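Local coordinates for protein deadlock (Drosophila melanogaster, PDB 5XYV) that binds Rhino directly through its N-terminal domain as part of the Rhino-Deadlock-Cutoff complex and is required for oogenesis and germline maintenance, at the interface of chains B and A and the interface of chains C and A. Residues are numbered along the deposited sequence; one frame, centred on the assembly and turned at random. Chains: chain A, Protein deadlock; chain B/C, Rhino.

Contact 1: the interface of chains B and A. Residues chain B 21, 23-24; chain A 16, 19, 36, 40.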
# COMPACT_ATOMS: atom_id res chain seq x y z
N TYR B 21 0.68 9.76 5.07
CA TYR B 21 1.85 10.56 4.73
C TYR B 21 3.07 9.82 5.24
O TYR B 21 3.08 9.29 6.35
CB TYR B 21 1.73 11.96 5.30
CG TYR B 21 2.89 12.86 4.96
CD1 TYR B 21 3.15 13.23 3.64
CD2 TYR B 21 3.73 13.33 5.94
CE1 TYR B 21 4.22 14.05 3.34
CE2 TYR B 21 4.78 14.14 5.65
CZ TYR B 21 5.04 14.50 4.36
OH TYR B 21 6.11 15.33 4.10
N MET B 23 7.11 9.79 6.13
CA MET B 23 8.32 10.54 6.46
C MET B 23 9.48 9.61 6.76
O MET B 23 9.60 9.13 7.90
CB MET B 23 8.11 11.45 7.67
CG MET B 23 7.35 12.71 7.40
SD MET B 23 6.80 13.42 8.97
CE MET B 23 5.35 12.38 9.15
N ASN B 24 10.32 9.37 5.76
CA ASN B 24 11.36 8.34 5.84
C ASN B 24 10.74 6.99 6.19
O ASN B 24 10.01 6.43 5.38
CB ASN B 24 12.43 8.72 6.86
CG ASN B 24 13.16 9.99 6.49
OD1 ASN B 24 13.21 10.36 5.31
ND2 ASN B 24 13.73 10.67 7.49
N TRP A 16 -0.95 17.51 11.95
CA TRP A 16 0.48 17.77 12.02
C TRP A 16 0.92 17.76 13.46
O TRP A 16 1.95 17.18 13.80
CB TRP A 16 0.85 19.12 11.38
CG TRP A 16 2.34 19.40 11.39
CD1 TRP A 16 2.99 20.40 12.06
CD2 TRP A 16 3.35 18.66 10.69
NE1 TRP A 16 4.35 20.34 11.82
CE2 TRP A 16 4.60 19.27 10.98
CE3 TRP A 16 3.34 17.54 9.85
CZ2 TRP A 16 5.80 18.80 10.45
CZ3 TRP A 16 4.54 17.07 9.33
CH2 TRP A 16 5.75 17.70 9.63
N ILE A 19 1.43 14.29 14.62
CA ILE A 19 2.72 13.77 14.20
C ILE A 19 3.85 14.32 15.10
O ILE A 19 4.70 13.56 15.54
CB ILE A 19 3.01 14.12 12.72
CG1 ILE A 19 2.03 13.39 11.81
CG2 ILE A 19 4.46 13.78 12.35
CD1 ILE A 19 2.11 13.83 10.40
N PHE A 36 9.52 18.41 5.64
CA PHE A 36 8.45 17.46 5.86
C PHE A 36 7.09 18.13 5.96
O PHE A 36 6.10 17.61 5.45
CB PHE A 36 8.70 16.64 7.13
CG PHE A 36 9.65 15.52 6.92
CD1 PHE A 36 9.60 14.78 5.75
CD2 PHE A 36 10.59 15.21 7.88
CE1 PHE A 36 10.50 13.75 5.55
CE2 PHE A 36 11.47 14.17 7.68
CZ PHE A 36 11.43 13.45 6.52
N PHE A 40 3.95 17.63 3.66
CA PHE A 40 2.70 17.23 4.33
C PHE A 40 1.52 17.99 3.77
O PHE A 40 0.46 17.43 3.56
CB PHE A 40 2.83 17.45 5.83
CG PHE A 40 1.52 17.41 6.57
CD1 PHE A 40 0.88 16.19 6.82
CD2 PHE A 40 0.95 18.57 7.05
CE1 PHE A 40 -0.33 16.15 7.52
CE2 PHE A 40 -0.24 18.54 7.78
CZ PHE A 40 -0.89 17.32 7.99

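Contact 2: the interface of chains C and A. Residues chain C 20, 58, 62-64; chain A 49-53.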
# COMPACT_ATOMS: atom_id res chain seq x y z
N CYS C 20 4.74 -6.06 -7.28
CA CYS C 20 3.30 -6.18 -7.52
C CYS C 20 2.88 -5.51 -8.83
O CYS C 20 3.62 -4.73 -9.40
CB CYS C 20 2.46 -5.61 -6.37
SG CYS C 20 2.55 -3.82 -6.18
N TYR C 58 5.47 -4.69 3.19
CA TYR C 58 5.87 -4.50 1.80
C TYR C 58 5.40 -3.15 1.28
O TYR C 58 6.15 -2.46 0.61
CB TYR C 58 5.32 -5.62 0.90
CG TYR C 58 5.49 -5.28 -0.58
CD1 TYR C 58 6.71 -5.45 -1.21
CD2 TYR C 58 4.43 -4.79 -1.33
CE1 TYR C 58 6.88 -5.13 -2.54
CE2 TYR C 58 4.59 -4.46 -2.65
CZ TYR C 58 5.81 -4.64 -3.26
OH TYR C 58 5.97 -4.33 -4.59
N LEU C 62 7.63 0.66 -0.00
CA LEU C 62 7.49 1.40 -1.26
C LEU C 62 7.53 2.90 -1.00
O LEU C 62 7.27 3.33 0.12
CB LEU C 62 6.18 1.01 -1.95
CG LEU C 62 6.07 -0.47 -2.33
CD1 LEU C 62 4.73 -0.77 -2.98
CD2 LEU C 62 7.22 -0.88 -3.24
N ARG C 63 7.87 3.69 -2.01
CA ARG C 63 7.81 5.14 -1.86
C ARG C 63 6.41 5.66 -2.20
O ARG C 63 5.95 5.54 -3.35
CB ARG C 63 8.86 5.83 -2.73
CG ARG C 63 10.19 6.05 -2.01
CD ARG C 63 11.35 5.39 -2.74
NE ARG C 63 12.33 6.35 -3.22
CZ ARG C 63 13.29 6.06 -4.10
NH1 ARG C 63 13.38 4.84 -4.61
NH2 ARG C 63 14.14 7.01 -4.48
N ILE C 64 5.73 6.21 -1.19
CA ILE C 64 4.39 6.77 -1.35
C ILE C 64 4.52 8.27 -1.59
O ILE C 64 4.97 9.01 -0.70
CB ILE C 64 3.53 6.48 -0.12
CG1 ILE C 64 3.40 4.97 0.10
CG2 ILE C 64 2.16 7.12 -0.26
CD1 ILE C 64 2.82 4.58 1.44
N CYS A 49 0.77 8.40 -5.95
CA CYS A 49 1.17 7.16 -6.59
C CYS A 49 2.06 6.39 -5.63
O CYS A 49 2.88 6.98 -4.94
CB CYS A 49 1.91 7.42 -7.91
SG CYS A 49 1.26 8.77 -8.90
N ILE A 50 1.87 5.07 -5.57
CA ILE A 50 2.81 4.22 -4.84
C ILE A 50 3.83 3.67 -5.86
O ILE A 50 3.45 3.12 -6.91
CB ILE A 50 2.09 3.07 -4.11
CG1 ILE A 50 1.09 3.64 -3.10
CG2 ILE A 50 3.09 2.22 -3.37
CD1 ILE A 50 0.70 2.65 -2.01
N GLN A 51 5.11 3.83 -5.56
CA GLN A 51 6.16 3.59 -6.54
C GLN A 51 6.98 2.35 -6.20
O GLN A 51 7.72 2.34 -5.20
CB GLN A 51 7.05 4.84 -6.65
CG GLN A 51 8.46 4.60 -7.19
CD GLN A 51 9.42 5.75 -6.89
OE1 GLN A 51 9.12 6.91 -7.19
NE2 GLN A 51 10.56 5.43 -6.28
N THR A 52 6.84 1.29 -7.00
CA THR A 52 7.69 0.11 -6.84
C THR A 52 9.12 0.57 -7.12
O THR A 52 9.44 1.04 -8.22
CB THR A 52 7.27 -1.08 -7.74
OG1 THR A 52 6.79 -0.59 -9.00
CG2 THR A 52 6.16 -1.89 -7.07
N SER A 53 9.95 0.43 -6.10
CA SER A 53 11.04 1.35 -5.79
C SER A 53 12.20 1.39 -6.79
O SER A 53 13.25 1.99 -6.51
CB SER A 53 11.56 1.01 -4.39
OG SER A 53 10.69 1.53 -3.35

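Contact 3: the interface of chains B and A. Residues chain B 63-65; chain A 48-51.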
# COMPACT_ATOMS: atom_id res chain seq x y z
N ARG B 63 -3.20 4.22 -6.67
CA ARG B 63 -2.72 3.71 -7.94
C ARG B 63 -1.24 3.38 -7.89
O ARG B 63 -0.39 4.25 -7.69
CB ARG B 63 -3.04 4.68 -9.07
CG ARG B 63 -4.50 4.54 -9.49
CD ARG B 63 -4.78 3.08 -9.88
NE ARG B 63 -5.92 2.51 -9.16
CZ ARG B 63 -7.04 2.08 -9.76
NH1 ARG B 63 -7.14 2.15 -11.08
NH2 ARG B 63 -8.03 1.57 -9.04
N ILE B 64 -0.95 2.08 -8.04
CA ILE B 64 0.40 1.55 -8.00
C ILE B 64 0.94 1.46 -9.42
O ILE B 64 0.57 0.56 -10.19
CB ILE B 64 0.43 0.16 -7.33
CG1 ILE B 64 -0.37 0.21 -6.03
CG2 ILE B 64 1.87 -0.27 -7.07
CD1 ILE B 64 -0.48 -1.11 -5.32
N ILE B 65 1.81 2.41 -9.74
CA ILE B 65 2.30 2.60 -11.10
C ILE B 65 3.67 1.93 -11.33
O ILE B 65 4.32 1.46 -10.40
CB ILE B 65 2.38 4.12 -11.44
CG1 ILE B 65 2.97 4.90 -10.26
CG2 ILE B 65 1.00 4.66 -11.76
CD1 ILE B 65 4.47 5.11 -10.31
N TYR A 48 -1.92 10.63 -5.01
CA TYR A 48 -0.70 9.87 -4.74
C TYR A 48 -0.49 8.69 -5.68
O TYR A 48 -1.44 8.10 -6.19
CB TYR A 48 -0.68 9.38 -3.29
CG TYR A 48 -2.04 9.26 -2.64
CD1 TYR A 48 -2.79 8.11 -2.78
CD2 TYR A 48 -2.54 10.28 -1.85
CE1 TYR A 48 -4.03 8.01 -2.20
CE2 TYR A 48 -3.78 10.18 -1.25
CZ TYR A 48 -4.51 9.03 -1.42
OH TYR A 48 -5.74 8.93 -0.81
N CYS A 49 0.77 8.40 -5.95
CA CYS A 49 1.17 7.16 -6.59
C CYS A 49 2.06 6.39 -5.63
O CYS A 49 2.88 6.98 -4.94
CB CYS A 49 1.91 7.42 -7.91
SG CYS A 49 1.26 8.77 -8.90
N ILE A 50 1.87 5.07 -5.57
CA ILE A 50 2.81 4.22 -4.84
C ILE A 50 3.83 3.67 -5.86
O ILE A 50 3.45 3.12 -6.91
CB ILE A 50 2.09 3.07 -4.11
CG1 ILE A 50 1.09 3.64 -3.10
CG2 ILE A 50 3.09 2.22 -3.37
CD1 ILE A 50 0.70 2.65 -2.01
N GLN A 51 5.11 3.83 -5.56
CA GLN A 51 6.16 3.59 -6.54
C GLN A 51 6.98 2.35 -6.20
O GLN A 51 7.72 2.34 -5.20
CB GLN A 51 7.05 4.84 -6.65
CG GLN A 51 8.46 4.60 -7.19
CD GLN A 51 9.42 5.75 -6.89
OE1 GLN A 51 9.12 6.91 -7.19
NE2 GLN A 51 10.56 5.43 -6.28

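Contact 1: the interface of chains B and A
B:Met23 reaches from the end of strand 14-23 of the Rhino chromoshadow domain to touch Deadlock helices 9-23 and 30-45. Its CG lies over one face of the A:Phe36 ring, toward the rim, 3.5 Å from A:Phe36 CD1. Beyond CG the chain bends (chi3 -82°), which turns the terminal methyl away from the ring and toward the other helix. There B:Met23 CE meets A:Ile19 tip to tip, 3.6 Å from the branch methyl CG2, with CD1 of the same isoleucine a little farther off. Next to it the B:Tyr21 ring stands against helix 30-45. A:Phe40 CA sits over one face of this ring, 3.8 Å from its centroid, while the A:Phe40 ring continues past the tyrosine and takes A:Trp16 CE3 on a face, a packing that probably helps hold Deadlock's two helices together. At the rim the tyrosine hydroxyl B:Tyr21 OH donates to the backbone carbonyl A:Phe36 O at 2.7 Å, in the carbonyl plane and on a lone pair (C=O...OH angle 125°). A:Phe36 O also accepts the helix N-H of A:Phe40, so B:Tyr21 OH, passing 3.2 Å from A:Phe40 N, makes at most a weak, shared bond with it. At the outer end of the A:Phe36 ring, the B:Asn24 amide stands at 74° to it, its OD1 at the ring edge, 3.8 Å from A:Phe36 CZ. The patch docks Deadlock's helical pair on the chromoshadow domain, part of its direct binding to Rhino.

Contact 2: the interface of chains C and A
C:Arg63 and A:Gln51 pair backbone to backbone in an antiparallel beta bridge, by which strand 49-51 of Deadlock adds to the C-terminal strand 63-65 of a Rhino chromoshadow domain. A:Gln51 N donates to C:Arg63 O at 2.9 Å (151° at H); the return bond from C:Arg63 N to A:Gln51 O is weak. Their side chains run alongside each other in the same direction. The glutamine leaves with CG anti to its backbone N (chi1 158°) and stays extended, whereas the arginine bends at chi2 and chi3. This sets the amide nitrogen A:Gln51 NE2 above one face of the guanidinium, near its rim and 3.5 Å from C:Arg63 CZ, with the two planes 69° apart. C:Arg63 NH1 also comes near the backbone oxygen A:Ser53 O, at 3.4 Å. An alanine in place of C:Arg63 would probably keep the backbone pairing but leave the A:Gln51 amide without its guanidinium neighbour and freer to turn. C:Leu62 brings the apolar side of the contact. C:Leu62 CD1 presses on the branch methyl A:Ile50 CG2 at 3.4 Å, a tight fit made as the two side chains cross at about a right angle. The other methyl, C:Leu62 CD2, rests 3.8 Å from A:Thr52 CA. Farther along, A:Thr52 CG2 points to the phenol oxygen C:Tyr58 OH, on helix 52-61, at 3.5 Å.

Contact 3: the interface of chains B and A
Strand 49-51 of Deadlock runs parallel to strand 63-65 of Rhino chain B, with bridges pairing B:Arg63 with A:Cys49, B:Ile64 with A:Ile50 and B:Ile65 with A:Gln51. The join is mainly a backbone one. A:Ile50 N donates to the carbonyl B:Arg63 O at 3.2 Å (157° at H). A:Ile50 O in turn faces B:Ile65 N at 3.4 Å, a weak bond, so the peptide groups on both sides of A:Ile50 are turned to the same Rhino strand. The main side-chain contact lies between B:Ile65 and A:Cys49. B:Ile65 holds CG1 between its backbone N and carbonyl carbon (chi1 43°), the crowded position, and this branch rests 3.6 Å from A:Cys49 CB. The cysteine thus touches with its methylene, since SG is set beside its own backbone N (chi1 -39°). B:Ile65 CG1 also borders the carbonyl A:Ile50 O at 3.8 Å. From the preceding residue, B:Ile64 CG2 comes up to A:Ile50 O at 3.7 Å, which places hydrocarbon from two successive isoleucines around a polar atom whose bond to the Rhino strand is weak. In the Deadlock fold this strand follows helix 30-45, while strand 63-65 follows helix 52-60 near the modelled C-terminus of Rhino, so the join is made between the last modelled strand of each chain.

Contacts 2 and 3 lie about 6 Å apart, centre to centre of their C-alpha atoms, and share A:Cys49, A:Ile50 and A:Gln51: one Deadlock strand is paired on both edges, antiparallel to strand 63-65 of chain C and parallel to that of chain B. The C-alpha centre of contact 1 is about 17 Å from that of contact 2 and about 18 Å from that of contact 3, and contact 1 uses the Deadlock helices on chain B. One Deadlock chain therefore holds chain B at two separate places and chain C through its strand 49-51. With two copies of each protein in the assembly, the shared strand probably helps to join the two Rhino chromoshadow domains.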